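Local coordinates for death domain of pelle (Drosophila melanogaster, PDB 1D2Z), which forms the death domain through which the kinase Pelle binds the death domain of Tube in the Toll signalling pathway that sets embryonic dorsoventral polarity, at residues A12-P17 with Q72-V77; A26-L31 with H90-L95; V33-A38 with D46-I51. All blocks are in the same frame, centred on the assembly; numbering follows the deposited sequence. Where two conformers were deposited one is given.

Contact 1: A12-P17 with Q72-V77; sequences AIRLLP and QYNHTV
Arg14 CG stands between the backbone N and the carbonyl carbon (chi1 52°), and the chain then runs extended to NE; Asn74 CG lies anti to its own backbone N (chi1 -159°), and the two polar ends meet side-on. Arg14 NE donates to Asn74 OD1 at 2.8 Å, and Arg14 NH2 adds a more bent bond to the same Asn74 OD1 at 3.1 Å. Guanidinium and amide planes are 23° apart; OD1 stays close to the guanidinium plane, while both donors reach it from one face of the amide. Ala12 CB lies over the rim of the guanidinium. Arg14 was deposited in two conformers, so the permanence of this two-nitrogen grip is doubtful. Beside it the backbones form a single bridge between Ala12 and Thr76. Ile13 N donates to His75 O at 2.8 Å, almost straight and in the carbonyl plane. A water also donates to His75 O (2.9 Å) and accepts from Arg14 N (3.0 Å), so His75 O serves Ile13 N directly and Arg14 N through the water. Ile13 CD1 packs on His75 CB at 3.7 Å and its side chain continues to Leu66 and Trp69 of helix 61-73, while Leu16 CG meets Val77 CG2 at 3.9 Å. Asn74 ND2 bonds to Asp124 of the Tube chain, and His75 NE2 to the carbonyl of Pro143 of that chain. With OD1 held in this conformer by a cation, the Asn74 amide may be polarised toward a stronger ND2 donor, consistent with Arg14 acting from the second shell on the bond to Tube.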
# COMPACT_ATOMS: atom_id res chain seq x y z
N ALA A 12 -12.43 -0.18 -4.55
CA ALA A 12 -11.43 -0.11 -3.50
C ALA A 12 -11.98 0.79 -2.40
O ALA A 12 -12.69 1.76 -2.69
CB ALA A 12 -10.14 0.48 -4.06
N ILE A 13 -11.68 0.44 -1.15
CA ILE A 13 -12.12 1.21 0.01
C ILE A 13 -11.76 2.69 -0.14
O ILE A 13 -12.54 3.57 0.23
CB ILE A 13 -11.46 0.66 1.31
CG1 ILE A 13 -12.06 -0.72 1.64
CG2 ILE A 13 -11.60 1.66 2.46
CD1 ILE A 13 -11.32 -1.48 2.73
N ARG A 14 -10.59 2.96 -0.71
CA ARG A 14 -10.11 4.32 -0.91
C ARG A 14 -11.00 5.13 -1.86
O ARG A 14 -10.96 6.36 -1.85
CB ARG A 14 -8.67 4.30 -1.44
CG ARG A 14 -8.49 3.41 -2.65
CD ARG A 14 -7.02 3.20 -3.01
NE ARG A 14 -6.87 2.23 -4.09
CZ ARG A 14 -7.16 2.47 -5.36
NH1 ARG A 14 -7.62 3.66 -5.73
NH2 ARG A 14 -7.03 1.50 -6.26
N LEU A 15 -11.82 4.44 -2.65
CA LEU A 15 -12.72 5.10 -3.60
C LEU A 15 -14.14 5.34 -3.05
O LEU A 15 -14.96 5.97 -3.71
CB LEU A 15 -12.78 4.31 -4.91
CG LEU A 15 -11.46 4.19 -5.69
CD1 LEU A 15 -11.64 3.28 -6.90
CD2 LEU A 15 -10.96 5.56 -6.13
N LEU A 16 -14.42 4.84 -1.85
CA LEU A 16 -15.73 5.03 -1.24
C LEU A 16 -16.11 6.51 -1.19
O LEU A 16 -15.33 7.35 -0.74
CB LEU A 16 -15.75 4.48 0.19
CG LEU A 16 -16.17 3.03 0.44
CD1 LEU A 16 -15.90 2.66 1.89
CD2 LEU A 16 -17.65 2.86 0.11
N PRO A 17 -17.31 6.85 -1.70
CA PRO A 17 -17.78 8.25 -1.71
C PRO A 17 -17.74 8.84 -0.30
O PRO A 17 -18.05 8.15 0.68
CB PRO A 17 -19.21 8.12 -2.23
CG PRO A 17 -19.09 6.98 -3.22
CD PRO A 17 -18.22 5.98 -2.46
N GLN A 72 -2.92 1.53 2.04
CA GLN A 72 -1.73 0.75 1.74
C GLN A 72 -1.99 -0.63 1.14
O GLN A 72 -1.31 -1.03 0.19
CB GLN A 72 -0.84 0.60 2.97
CG GLN A 72 0.41 -0.24 2.69
CD GLN A 72 1.26 -0.49 3.92
OE1 GLN A 72 1.39 0.38 4.79
NE2 GLN A 72 1.85 -1.68 3.99
N TYR A 73 -2.96 -1.36 1.69
CA TYR A 73 -3.24 -2.71 1.22
C TYR A 73 -4.24 -2.84 0.08
O TYR A 73 -4.53 -3.94 -0.37
CB TYR A 73 -3.62 -3.60 2.40
CG TYR A 73 -2.62 -3.48 3.53
CD1 TYR A 73 -1.44 -4.22 3.51
CD2 TYR A 73 -2.83 -2.60 4.58
CE1 TYR A 73 -0.49 -4.07 4.51
CE2 TYR A 73 -1.88 -2.44 5.59
CZ TYR A 73 -0.71 -3.19 5.54
OH TYR A 73 0.22 -3.07 6.54
N ASN A 74 -4.75 -1.70 -0.39
CA ASN A 74 -5.68 -1.68 -1.52
C ASN A 74 -6.86 -2.64 -1.36
O ASN A 74 -7.21 -3.35 -2.30
CB ASN A 74 -4.91 -1.98 -2.81
CG ASN A 74 -5.62 -1.50 -4.07
OD1 ASN A 74 -6.42 -0.56 -4.02
ND2 ASN A 74 -5.32 -2.13 -5.20
N HIS A 75 -7.45 -2.70 -0.17
CA HIS A 75 -8.58 -3.58 0.08
C HIS A 75 -9.88 -3.03 -0.50
O HIS A 75 -10.04 -1.81 -0.64
CB HIS A 75 -8.73 -3.89 1.57
CG HIS A 75 -7.70 -4.85 2.08
ND1 HIS A 75 -7.49 -6.09 1.50
CD2 HIS A 75 -6.83 -4.77 3.11
CE1 HIS A 75 -6.53 -6.72 2.16
NE2 HIS A 75 -6.11 -5.94 3.14
N THR A 76 -10.77 -3.94 -0.86
CA THR A 76 -12.07 -3.61 -1.45
C THR A 76 -13.19 -3.48 -0.42
O THR A 76 -13.05 -3.92 0.73
CB THR A 76 -12.51 -4.69 -2.46
OG1 THR A 76 -12.79 -5.91 -1.75
CG2 THR A 76 -11.43 -4.95 -3.51
N VAL A 77 -14.31 -2.91 -0.85
CA VAL A 77 -15.45 -2.74 0.03
C VAL A 77 -15.97 -4.11 0.45
O VAL A 77 -16.43 -4.28 1.58
CB VAL A 77 -16.58 -1.91 -0.64
CG1 VAL A 77 -17.76 -1.77 0.30
CG2 VAL A 77 -16.08 -0.54 -1.02
O HOH W 1 -8.68 0.69 -0.93

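Contact 2: A26-L31 with H90-L95; sequences AHLDAL and HNAMRL
His27 and Leu28 meet Asn91, Ala92 and Leu95 in a small, mostly apolar helix-to-helix contact that joins the first helix of the bundle, 18-31, to the last, 90-95. The two segments run antiparallel, at 171°, with their axes 10.4 Å apart, and only 169 Å² is buried between them. His27 does most of the bridging. Its CG lies anti to the backbone N (chi1 168°), which carries the imidazole out across the gap between the helices. The tip of the ring reaches the start of the second helix: His27 NE2 lies 3.7 Å from both Asn91 CB and Ala92 N, and His27 CE1 is also close to Asn91 CB. The His27 and Asn91 side chains cross at about a right angle, the ring and amide planes 86° apart. At the root of the side chain, His27 CB touches Leu95 CD1 at 3.9 Å, one helical turn further along the second segment than Asn91. On the inner flank, Leu28 CD2 packs against Ala92 CB at 4.0 Å; Ala92 also lies on Phe84 of helix 77-86, and Leu28 on Val33 in the loop before helix 34-40. No direct hydrogen bond crosses the contact. Instead, a water lies in the plane of the imidazole at its edge, hydrogen-bonded to His27 NE2 at 2.9 Å and weakly to Ala92 N, also at 2.9 Å, where it accepts. This water gives polar company both to the imidazole nitrogen and to a backbone N-H in the first turn of helix 90-95. Such antiparallel pairing of the first and sixth helices belongs to the six-helix, Greek-key bundle of the death domain fold.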
# COMPACT_ATOMS: atom_id res chain seq x y z
N ALA A 26 -18.43 7.74 11.34
CA ALA A 26 -19.13 8.32 12.49
C ALA A 26 -19.72 7.19 13.34
O ALA A 26 -19.63 7.20 14.56
CB ALA A 26 -20.24 9.28 12.02
N HIS A 27 -20.28 6.18 12.67
CA HIS A 27 -20.88 5.03 13.34
C HIS A 27 -19.83 4.19 14.09
O HIS A 27 -20.00 3.88 15.26
CB HIS A 27 -21.62 4.16 12.32
CG HIS A 27 -22.04 2.83 12.85
ND1 HIS A 27 -22.93 2.68 13.89
CD2 HIS A 27 -21.67 1.58 12.49
CE1 HIS A 27 -23.10 1.40 14.14
NE2 HIS A 27 -22.35 0.70 13.31
N LEU A 28 -18.74 3.86 13.41
CA LEU A 28 -17.66 3.06 14.00
C LEU A 28 -16.97 3.81 15.15
O LEU A 28 -16.53 3.19 16.12
CB LEU A 28 -16.65 2.66 12.92
CG LEU A 28 -17.18 1.79 11.77
CD1 LEU A 28 -16.11 1.67 10.70
CD2 LEU A 28 -17.59 0.41 12.29
N ASP A 29 -16.89 5.13 15.05
CA ASP A 29 -16.26 5.93 16.10
C ASP A 29 -17.13 5.96 17.34
O ASP A 29 -16.62 5.92 18.46
CB ASP A 29 -15.99 7.35 15.63
CG ASP A 29 -14.88 7.43 14.60
OD1 ASP A 29 -14.16 6.43 14.40
OD2 ASP A 29 -14.74 8.50 13.98
N ALA A 30 -18.45 6.04 17.14
CA ALA A 30 -19.40 6.06 18.25
C ALA A 30 -19.31 4.73 19.00
O ALA A 30 -19.41 4.69 20.22
CB ALA A 30 -20.81 6.27 17.72
N LEU A 31 -19.16 3.64 18.25
CA LEU A 31 -19.03 2.31 18.84
C LEU A 31 -17.65 2.11 19.46
O LEU A 31 -17.46 1.21 20.28
CB LEU A 31 -19.24 1.22 17.79
CG LEU A 31 -20.64 0.94 17.25
CD1 LEU A 31 -20.56 -0.27 16.32
CD2 LEU A 31 -21.61 0.68 18.40
N HIS A 90 -23.03 -5.61 12.28
CA HIS A 90 -24.13 -5.65 11.32
C HIS A 90 -24.61 -4.30 10.80
O HIS A 90 -24.92 -4.18 9.61
CB HIS A 90 -25.30 -6.47 11.88
CG HIS A 90 -24.92 -7.88 12.23
ND1 HIS A 90 -24.65 -8.83 11.27
CD2 HIS A 90 -24.67 -8.46 13.43
CE1 HIS A 90 -24.25 -9.94 11.87
NE2 HIS A 90 -24.25 -9.75 13.17
N ASN A 91 -24.71 -3.31 11.68
CA ASN A 91 -25.13 -1.99 11.23
C ASN A 91 -24.07 -1.34 10.34
O ASN A 91 -24.39 -0.51 9.50
CB ASN A 91 -25.51 -1.10 12.41
CG ASN A 91 -26.92 -1.37 12.91
OD1 ASN A 91 -27.88 -1.33 12.14
ND2 ASN A 91 -27.05 -1.64 14.20
N ALA A 92 -22.81 -1.75 10.51
CA ALA A 92 -21.72 -1.24 9.69
C ALA A 92 -21.89 -1.85 8.29
O ALA A 92 -21.79 -1.16 7.28
CB ALA A 92 -20.36 -1.61 10.29
N MET A 93 -22.19 -3.15 8.26
CA MET A 93 -22.42 -3.87 7.01
C MET A 93 -23.59 -3.24 6.24
O MET A 93 -23.52 -3.07 5.02
CB MET A 93 -22.77 -5.33 7.30
CG MET A 93 -21.64 -6.15 7.90
SD MET A 93 -22.21 -7.68 8.65
CE MET A 93 -22.54 -8.64 7.23
N ARG A 94 -24.65 -2.88 6.95
CA ARG A 94 -25.82 -2.29 6.31
C ARG A 94 -25.48 -0.95 5.65
O ARG A 94 -25.95 -0.67 4.55
CB ARG A 94 -26.97 -2.11 7.30
CG ARG A 94 -28.33 -2.07 6.63
CD ARG A 94 -29.46 -1.94 7.65
NE ARG A 94 -29.31 -0.70 8.40
CZ ARG A 94 -29.76 0.48 8.00
NH1 ARG A 94 -30.42 0.61 6.86
NH2 ARG A 94 -29.42 1.56 8.69
N LEU A 95 -24.64 -0.16 6.31
CA LEU A 95 -24.25 1.15 5.78
C LEU A 95 -23.52 1.08 4.44
O LEU A 95 -23.57 2.03 3.65
CB LEU A 95 -23.41 1.93 6.80
CG LEU A 95 -24.22 2.51 7.97
CD1 LEU A 95 -23.28 3.16 8.98
CD2 LEU A 95 -25.24 3.53 7.44
O HOH W 2 -22.21 -2.15 13.33

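Contact 3: V33-A38 with D46-I51; sequences VWQQLA and DQVEQI
Ala38 N donates to Trp34 O at 2.8 Å, a helical bond between residues one turn apart, both on the side of helix 34-40 that faces Val48 and Ile51. The contact is an antiparallel pairing of the second and third helices of the death-domain six-helix bundle, their segments inclined at 162° with axes 10.8 Å apart. Trp34 contributes the one aromatic ring of the contact. Its CG lies between the backbone N and the carbonyl carbon (chi1 73°), and the indole reaches across toward helix 45-56, sliding past Ile51 in the opposite direction. Ile51 CG2 lies above the indole plane, offset toward its rim, 3.4 Å from Trp34 CE3, a close fit. Gln35 CB lies over the ring centre from the other side, so the indole is held between a neighbour in its own helix and a residue of the next. Val48 CG1 meets the ring in plane at its edge, 4.0 Å from Trp34 CZ3, and also lies 4.0 Å from Gln35 OE1; Val48 O is 3.8 Å from Trp34 CZ3. Beyond the two segments, the indole touches Ser52 and Lys55 further along helix 45-56, and Ala61 of helix 61-73. At the other end, where the backbones are closer, Ala38 CB sits 4.3 Å from Ile51 CD1 and 4.4 Å from Val48 CG2.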
# COMPACT_ATOMS: atom_id res chain seq x y z
N VAL A 33 -14.74 1.00 18.02
CA VAL A 33 -14.21 -0.31 17.66
C VAL A 33 -12.92 -0.27 16.82
O VAL A 33 -12.52 -1.29 16.27
CB VAL A 33 -15.24 -1.15 16.86
CG1 VAL A 33 -16.36 -1.63 17.77
CG2 VAL A 33 -15.80 -0.34 15.69
N TRP A 34 -12.27 0.89 16.74
CA TRP A 34 -11.05 0.97 15.94
C TRP A 34 -9.96 -0.02 16.37
O TRP A 34 -9.33 -0.66 15.53
CB TRP A 34 -10.50 2.40 15.88
CG TRP A 34 -9.85 2.90 17.14
CD1 TRP A 34 -10.44 3.63 18.13
CD2 TRP A 34 -8.49 2.70 17.55
NE1 TRP A 34 -9.53 3.90 19.13
CE2 TRP A 34 -8.32 3.34 18.79
CE3 TRP A 34 -7.39 2.04 16.97
CZ2 TRP A 34 -7.10 3.34 19.48
CZ3 TRP A 34 -6.18 2.04 17.66
CH2 TRP A 34 -6.04 2.69 18.90
N GLN A 35 -9.77 -0.16 17.68
CA GLN A 35 -8.76 -1.08 18.22
C GLN A 35 -9.12 -2.52 17.86
O GLN A 35 -8.25 -3.32 17.52
CB GLN A 35 -8.62 -0.90 19.74
CG GLN A 35 -7.63 -1.83 20.43
CD GLN A 35 -6.18 -1.67 19.95
OE1 GLN A 35 -5.39 -0.96 20.57
NE2 GLN A 35 -5.84 -2.35 18.86
N GLN A 36 -10.41 -2.83 17.88
CA GLN A 36 -10.89 -4.16 17.53
C GLN A 36 -10.62 -4.40 16.03
O GLN A 36 -10.20 -5.49 15.64
CB GLN A 36 -12.38 -4.27 17.84
CG GLN A 36 -12.90 -5.69 17.89
CD GLN A 36 -14.33 -5.76 18.41
OE1 GLN A 36 -14.74 -4.99 19.28
NE2 GLN A 36 -15.10 -6.69 17.86
N LEU A 37 -10.87 -3.38 15.21
CA LEU A 37 -10.63 -3.49 13.77
C LEU A 37 -9.14 -3.71 13.50
O LEU A 37 -8.76 -4.61 12.76
CB LEU A 37 -11.10 -2.21 13.05
CG LEU A 37 -12.61 -1.91 12.99
CD1 LEU A 37 -12.84 -0.49 12.48
CD2 LEU A 37 -13.31 -2.93 12.10
N ALA A 38 -8.30 -2.88 14.12
CA ALA A 38 -6.85 -2.95 13.95
C ALA A 38 -6.30 -4.30 14.40
O ALA A 38 -5.45 -4.88 13.72
CB ALA A 38 -6.18 -1.83 14.72
N ASP A 46 3.22 0.57 14.78
CA ASP A 46 3.30 1.93 14.27
C ASP A 46 1.97 2.37 13.65
O ASP A 46 1.60 3.55 13.74
CB ASP A 46 4.42 2.04 13.24
CG ASP A 46 5.10 3.39 13.28
OD1 ASP A 46 4.64 4.32 12.58
OD2 ASP A 46 6.09 3.53 14.03
N GLN A 47 1.26 1.43 13.02
CA GLN A 47 -0.03 1.71 12.39
C GLN A 47 -1.09 1.96 13.48
O GLN A 47 -1.85 2.93 13.40
CB GLN A 47 -0.43 0.54 11.48
CG GLN A 47 0.61 0.29 10.39
CD GLN A 47 0.30 -0.90 9.51
OE1 GLN A 47 0.13 -2.02 9.98
NE2 GLN A 47 0.29 -0.66 8.20
N VAL A 48 -1.08 1.11 14.50
CA VAL A 48 -1.99 1.23 15.64
C VAL A 48 -1.78 2.58 16.32
O VAL A 48 -2.75 3.29 16.62
CB VAL A 48 -1.75 0.08 16.67
CG1 VAL A 48 -2.60 0.28 17.91
CG2 VAL A 48 -2.05 -1.27 16.04
N GLU A 49 -0.52 2.94 16.54
CA GLU A 49 -0.19 4.21 17.18
C GLU A 49 -0.60 5.40 16.33
O GLU A 49 -1.03 6.43 16.85
CB GLU A 49 1.31 4.28 17.49
CG GLU A 49 1.75 5.54 18.25
CD GLU A 49 0.93 5.78 19.51
OE1 GLU A 49 0.63 4.81 20.25
OE2 GLU A 49 0.59 6.96 19.77
N GLN A 50 -0.48 5.27 15.01
CA GLN A 50 -0.87 6.33 14.09
C GLN A 50 -2.37 6.60 14.23
O GLN A 50 -2.80 7.75 14.23
CB GLN A 50 -0.52 5.93 12.65
CG GLN A 50 -0.91 6.95 11.57
CD GLN A 50 -0.52 6.50 10.17
OE1 GLN A 50 0.51 5.86 9.98
NE2 GLN A 50 -1.34 6.85 9.18
N ILE A 51 -3.16 5.53 14.40
CA ILE A 51 -4.60 5.68 14.58
C ILE A 51 -4.90 6.33 15.93
O ILE A 51 -5.64 7.31 16.01
CB ILE A 51 -5.34 4.32 14.53
CG1 ILE A 51 -5.09 3.62 13.18
CG2 ILE A 51 -6.84 4.54 14.74
CD1 ILE A 51 -5.53 2.17 13.15

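In the fold
The centres of contacts 1 and 2, and of contacts 1 and 3, are about 17 Å apart, and those of contacts 2 and 3 about 16 Å. Contacts 1 and 2 lie on opposite sides of the chain's centre, their nearest atoms about 7 Å apart. Contact 3 touches both: Tyr73 OH and Gln47 NE2 are 2.9 Å apart, a probable hydrogen bond to contact 1, and Val33 CG2 packs on Leu28 O of contact 2 at 3.6 Å. Contact 1 borders the Tube death domain most extensively, contact 3 reaches it through Gln47 and, weakly, Gln50, and contact 2 meets no Tube residue.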